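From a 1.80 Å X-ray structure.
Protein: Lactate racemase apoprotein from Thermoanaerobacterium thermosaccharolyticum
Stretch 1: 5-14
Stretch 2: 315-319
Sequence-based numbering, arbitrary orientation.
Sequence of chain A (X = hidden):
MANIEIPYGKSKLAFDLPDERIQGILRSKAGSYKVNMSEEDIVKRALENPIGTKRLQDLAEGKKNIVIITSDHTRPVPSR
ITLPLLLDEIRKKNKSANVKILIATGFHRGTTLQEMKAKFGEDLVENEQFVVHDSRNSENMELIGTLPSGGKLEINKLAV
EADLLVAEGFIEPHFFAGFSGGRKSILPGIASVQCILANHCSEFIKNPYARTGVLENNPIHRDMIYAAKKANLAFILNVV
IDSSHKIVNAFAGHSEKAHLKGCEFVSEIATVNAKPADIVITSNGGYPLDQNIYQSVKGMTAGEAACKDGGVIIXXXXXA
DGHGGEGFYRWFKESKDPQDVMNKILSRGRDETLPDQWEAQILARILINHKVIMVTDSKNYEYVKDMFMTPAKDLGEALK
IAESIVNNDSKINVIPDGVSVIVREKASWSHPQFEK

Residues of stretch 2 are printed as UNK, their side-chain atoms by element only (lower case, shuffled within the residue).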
ATOM      1  N   GLU A   5     -15.671  36.284 -12.623  1.00 22.94           N
ATOM      2  CA  GLU A   5     -14.532  35.415 -12.443  1.00 22.87           C
ATOM      3  C   GLU A   5     -14.905  34.036 -13.012  1.00 21.51           C
ATOM      4  O   GLU A   5     -15.913  33.449 -12.615  1.00 19.95           O
ATOM      5  CB  GLU A   5     -14.124  35.265 -10.999  1.00 23.84           C
ATOM      6  CG  GLU A   5     -13.433  36.478 -10.370  1.00 28.50           C
ATOM      7  CD  GLU A   5     -12.652  36.112  -9.092  1.00 36.75           C
ATOM      8  OE1 GLU A   5     -12.837  34.991  -8.551  1.00 40.44           O
ATOM      9  OE2 GLU A   5     -11.834  36.949  -8.644  1.00 42.64           O
ATOM     10  N   ILE A   6     -14.091  33.588 -13.961  1.00 20.04           N
ATOM     11  CA  ILE A   6     -14.279  32.326 -14.741  1.00 20.59           C
ATOM     12  C   ILE A   6     -13.084  31.395 -14.465  1.00 19.97           C
ATOM     13  O   ILE A   6     -11.941  31.763 -14.746  1.00 22.70           O
ATOM     14  CB  ILE A   6     -14.330  32.693 -16.226  1.00 20.20           C
ATOM     15  CG1 ILE A   6     -15.508  33.674 -16.459  1.00 21.57           C
ATOM     16  CG2 ILE A   6     -14.429  31.512 -17.167  1.00 19.76           C
ATOM     17  CD1 ILE A   6     -16.852  33.090 -16.322  1.00 18.28           C
ATOM     18  N   PRO A   7     -13.327  30.248 -13.859  1.00 18.52           N
ATOM     19  CA  PRO A   7     -12.370  29.222 -13.495  1.00 18.47           C
ATOM     20  C   PRO A   7     -11.636  28.786 -14.737  1.00 17.09           C
ATOM     21  O   PRO A   7     -12.241  28.657 -15.790  1.00 15.00           O
ATOM     22  CB  PRO A   7     -13.245  28.106 -12.993  1.00 20.59           C
ATOM     23  CG  PRO A   7     -14.518  28.727 -12.689  1.00 19.96           C
ATOM     24  CD  PRO A   7     -14.669  29.952 -13.354  1.00 18.38           C
ATOM     25  N   TYR A   8     -10.331  28.617 -14.625  1.00 16.10           N
ATOM     26  CA  TYR A   8      -9.462  28.392 -15.797  1.00 15.76           C
ATOM     27  C   TYR A   8      -8.123  27.931 -15.276  1.00 15.80           C
ATOM     28  O   TYR A   8      -7.405  28.699 -14.601  1.00 14.87           O
ATOM     29  CB  TYR A   8      -9.285  29.684 -16.612  1.00 15.38           C
ATOM     30  CG  TYR A   8      -8.452  29.515 -17.872  1.00 16.04           C
ATOM     31  CD1 TYR A   8      -7.062  29.636 -17.857  1.00 15.13           C
ATOM     32  CD2 TYR A   8      -9.051  29.175 -19.075  1.00 15.98           C
ATOM     33  CE1 TYR A   8      -6.299  29.392 -19.022  1.00 17.44           C
ATOM     34  CE2 TYR A   8      -8.292  28.972 -20.248  1.00 14.23           C
ATOM     35  CZ  TYR A   8      -6.928  29.129 -20.224  1.00 17.31           C
ATOM     36  OH  TYR A   8      -6.183  28.934 -21.392  1.00 16.90           O
ATOM     37  N   GLY A   9      -7.798  26.674 -15.552  1.00 15.29           N
ATOM     38  CA  GLY A   9      -6.568  26.122 -15.145  1.00 15.49           C
ATOM     39  C   GLY A   9      -6.450  26.262 -13.649  1.00 17.40           C
ATOM     40  O   GLY A   9      -7.389  25.923 -12.936  1.00 15.77           O
ATOM     41  N   LYS A  10      -5.283  26.702 -13.196  1.00 17.18           N
ATOM     42  CA  LYS A  10      -5.039  26.875 -11.797  1.00 20.66           C
ATOM     43  C   LYS A  10      -5.330  28.283 -11.280  1.00 22.67           C
ATOM     44  O   LYS A  10      -5.002  28.612 -10.138  1.00 23.84           O
ATOM     45  CB  LYS A  10      -3.608  26.429 -11.460  1.00 21.78           C
ATOM     46  CG  LYS A  10      -3.448  24.927 -11.484  1.00 26.03           C
ATOM     47  CD  LYS A  10      -2.250  24.459 -10.677  1.00 29.04           C
ATOM     48  CE  LYS A  10      -2.066  22.890 -10.763  1.00 31.39           C
ATOM     49  NZ  LYS A  10      -0.614  22.445 -10.614  1.00 30.72           N
ATOM     50  N   SER A  11      -6.041  29.059 -12.080  1.00 25.04           N
ATOM     51  CA  SER A  11      -6.382  30.423 -11.777  1.00 26.71           C
ATOM     52  C   SER A  11      -7.849  30.674 -12.089  1.00 27.24           C
ATOM     53  O   SER A  11      -8.666  29.738 -12.300  1.00 27.47           O
ATOM     54  CB  SER A  11      -5.559  31.311 -12.674  1.00 27.06           C
ATOM     55  OG  SER A  11      -4.310  31.570 -12.096  1.00 29.60           O
ATOM     56  N   LYS A  12      -8.180  31.951 -12.165  1.00 27.15           N
ATOM     57  CA  LYS A  12      -9.425  32.348 -12.753  1.00 28.03           C
ATOM     58  C   LYS A  12      -9.103  33.393 -13.784  1.00 27.11           C
ATOM     59  O   LYS A  12      -8.065  34.089 -13.675  1.00 27.40           O
ATOM     60  CB  LYS A  12     -10.400  32.868 -11.688  1.00 28.63           C
ATOM     61  CG  LYS A  12     -10.549  31.947 -10.482  1.00 33.57           C
ATOM     62  CD  LYS A  12     -12.026  31.693 -10.074  1.00 36.64           C
ATOM     63  CE  LYS A  12     -12.276  30.259  -9.529  1.00 37.71           C
ATOM     64  NZ  LYS A  12     -12.007  30.103  -8.059  1.00 39.84           N
ATOM     65  N   LEU A  13      -9.943  33.503 -14.789  1.00 25.38           N
ATOM     66  CA  LEU A  13      -9.887  34.664 -15.652  1.00 25.64           C
ATOM     67  C   LEU A  13     -10.843  35.711 -15.118  1.00 27.07           C
ATOM     68  O   LEU A  13     -11.940  35.366 -14.688  1.00 27.92           O
ATOM     69  CB  LEU A  13     -10.200  34.315 -17.098  1.00 24.37           C
ATOM     70  CG  LEU A  13      -9.442  33.086 -17.610  1.00 24.50           C
ATOM     71  CD1 LEU A  13      -9.898  32.736 -18.979  1.00 17.53           C
ATOM     72  CD2 LEU A  13      -7.922  33.313 -17.560  1.00 24.16           C
ATOM     73  N   ALA A  14     -10.389  36.975 -15.151  1.00 28.36           N
ATOM     74  CA  ALA A  14     -11.184  38.166 -14.817  1.00 28.45           C
ATOM     75  C   ALA A  14     -11.589  38.854 -16.089  1.00 28.83           C
ATOM     76  O   ALA A  14     -10.772  39.153 -17.012  1.00 28.05           O
ATOM     77  CB  ALA A  14     -10.403  39.138 -13.890  1.00 29.67           C
ATOM     78  N   UNK A 315     -16.245  28.970 -24.368  1.00 12.18           N
ATOM     79  CA  UNK A 315     -15.867  28.151 -23.244  1.00 12.01           C
ATOM     80  C   UNK A 315     -14.382  28.392 -22.893  1.00 13.07           C
ATOM     81  O   UNK A 315     -13.511  28.266 -23.749  1.00 12.44           O
ATOM     82  c   UNK A 315     -15.308  26.021 -24.564  1.00 11.36           C
ATOM     83  c   UNK A 315     -15.840  25.934 -22.151  1.00 12.92           C
ATOM     84  c   UNK A 315     -16.135  26.617 -23.465  1.00 12.79           C
ATOM     85  c   UNK A 315     -16.427  24.608 -21.850  1.00 11.01           C
ATOM     86  N   UNK A 316     -14.119  28.700 -21.623  1.00 12.78           N
ATOM     87  CA  UNK A 316     -12.775  28.833 -21.162  1.00 12.90           C
ATOM     88  C   UNK A 316     -12.394  27.537 -20.521  1.00 11.61           C
ATOM     89  O   UNK A 316     -13.022  27.126 -19.575  1.00 12.85           O
ATOM     90  c   UNK A 316     -12.624  29.999 -20.177  1.00 14.35           C
ATOM     91  N   UNK A 317     -11.358  26.902 -21.084  1.00 10.79           N
ATOM     92  CA  UNK A 317     -10.854  25.573 -20.682  1.00 11.36           C
ATOM     93  C   UNK A 317      -9.354  25.520 -21.063  1.00 11.93           C
ATOM     94  O   UNK A 317      -8.991  25.564 -22.232  1.00 13.50           O
ATOM     95  c   UNK A 317     -11.657  24.428 -21.381  1.00  9.98           C
ATOM     96  N   UNK A 318      -8.481  25.518 -20.067  1.00 13.47           N
ATOM     97  CA  UNK A 318      -7.024  25.612 -20.325  1.00 13.01           C
ATOM     98  C   UNK A 318      -6.562  24.451 -21.169  1.00 12.06           C
ATOM     99  O   UNK A 318      -5.768  24.619 -22.099  1.00 10.74           O
ATOM    100  o   UNK A 318      -3.244  26.521 -17.625  1.00 17.66           O
ATOM    101  c   UNK A 318      -4.803  25.625 -19.128  1.00 10.89           C
ATOM    102  c   UNK A 318      -6.293  25.612 -18.996  1.00 13.02           C
ATOM    103  o   UNK A 318      -4.270  24.640 -17.029  1.00 14.96           O
ATOM    104  c   UNK A 318      -4.071  25.590 -17.830  1.00 15.75           C
ATOM    105  N   UNK A 319      -7.096  23.257 -20.882  1.00 12.19           N
ATOM    106  CA  UNK A 319      -6.743  22.061 -21.656  1.00 13.43           C
ATOM    107  C   UNK A 319      -5.242  21.832 -21.714  1.00 13.52           C
ATOM    108  O   UNK A 319      -4.677  21.596 -22.770  1.00 12.89           O
ATOM    109  s   UNK A 319      -9.186  22.171 -23.055  1.00 13.92           S
ATOM    110  c   UNK A 319      -7.345  22.078 -23.073  1.00 13.71           C
TER

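Position 315 carries four side-chain carbons and no heteroatom. The first carbon bonded to CA forks, and one arm runs two carbons long. None of these atoms comes near stretch 1; the CA-to-CB bond points away and the side chain makes no contact with stretch 1. The beta-branched pattern is that of isoleucine. Ile315, on a strand that begins earlier in the chain, is buried, with both chi angles in t.

Position 316 has a single side-chain carbon, CB. Its CA-to-CB bond points toward stretch 1, and this one methyl meets three side chains: CB lies 3.8 Å from Ile6 CG2, 3.8 Å from Tyr8 CD2 and 4.0 Å from Leu13 CD1. One carbon makes it an alanine. Ala316 is buried, and the hairpin covers 64 Å² of it. The rule here is that a small group can be a hub when neighbours from both strands of a hairpin converge on it.

Position 317 again shows one carbon beyond CA. Its CB points away from stretch 1, so what meets the tyrosine here is backbone: the C atom of 317 sits 3.7 Å from Tyr8 CE2. The nearest CA of the hairpin, that of Tyr8, is 5.8 Å from the CA of 317. The single carbon identifies another alanine, Ala317.

Position 318 has three carbons in an unbranched chain, the third bearing two oxygens. The CA-to-CB bond points toward the hairpin. CB stands over one face of the Tyr8 ring, 3.9 Å from the centroid and 20° off the normal, a CH-pi contact. Farther out, a side-chain oxygen of 318 approaches Gly9 CA at 3.3 Å. A carboxylate at the end of two methylenes means glutamate. Glu318 has chi1 and chi2 both in t, an extended chain that passes the tyrosine and reaches the turn, where the close oxygen is OE1.

Position 319 has one carbon followed by one sulfur. Its CA-to-CB bond runs sideways, and it makes no contact with stretch 1. The sulfur marks a cysteine, Cys319, with chi1 in m.

The hairpin brings its own framework. Strands 5-8 and 11-14 are held by paired backbone hydrogen bonds, Ile6 N to Leu13 O at 2.9 Å and Leu13 N to Ile6 O at 2.6 Å, and a type II' turn from Tyr8 to Ser11 closes the end. No hydrogen bond joins the two stretches, so the 285 Å² buried between them comes from van der Waals packing, including apolar contacts at Ala316, a CH-pi contact, and a close approach of Glu318 OE1 to Gly9 CA. Tyr8 is the pivot: Ala316 CB lies at its ring edge near the plane, while Glu318 CB covers a face. Gly9 solves the remaining problem. Its phi of 57° by itself favours glycine, and an ideal CB there would lie 2.7 Å from Glu318 CD, a clash. A designer can read the contact as a methyl touched by three side chains, an aromatic ring lying against the 316-318 segment, and a glycine leaving room for an extended acidic chain.

Stretch 2, residues 315-319: IAAEC
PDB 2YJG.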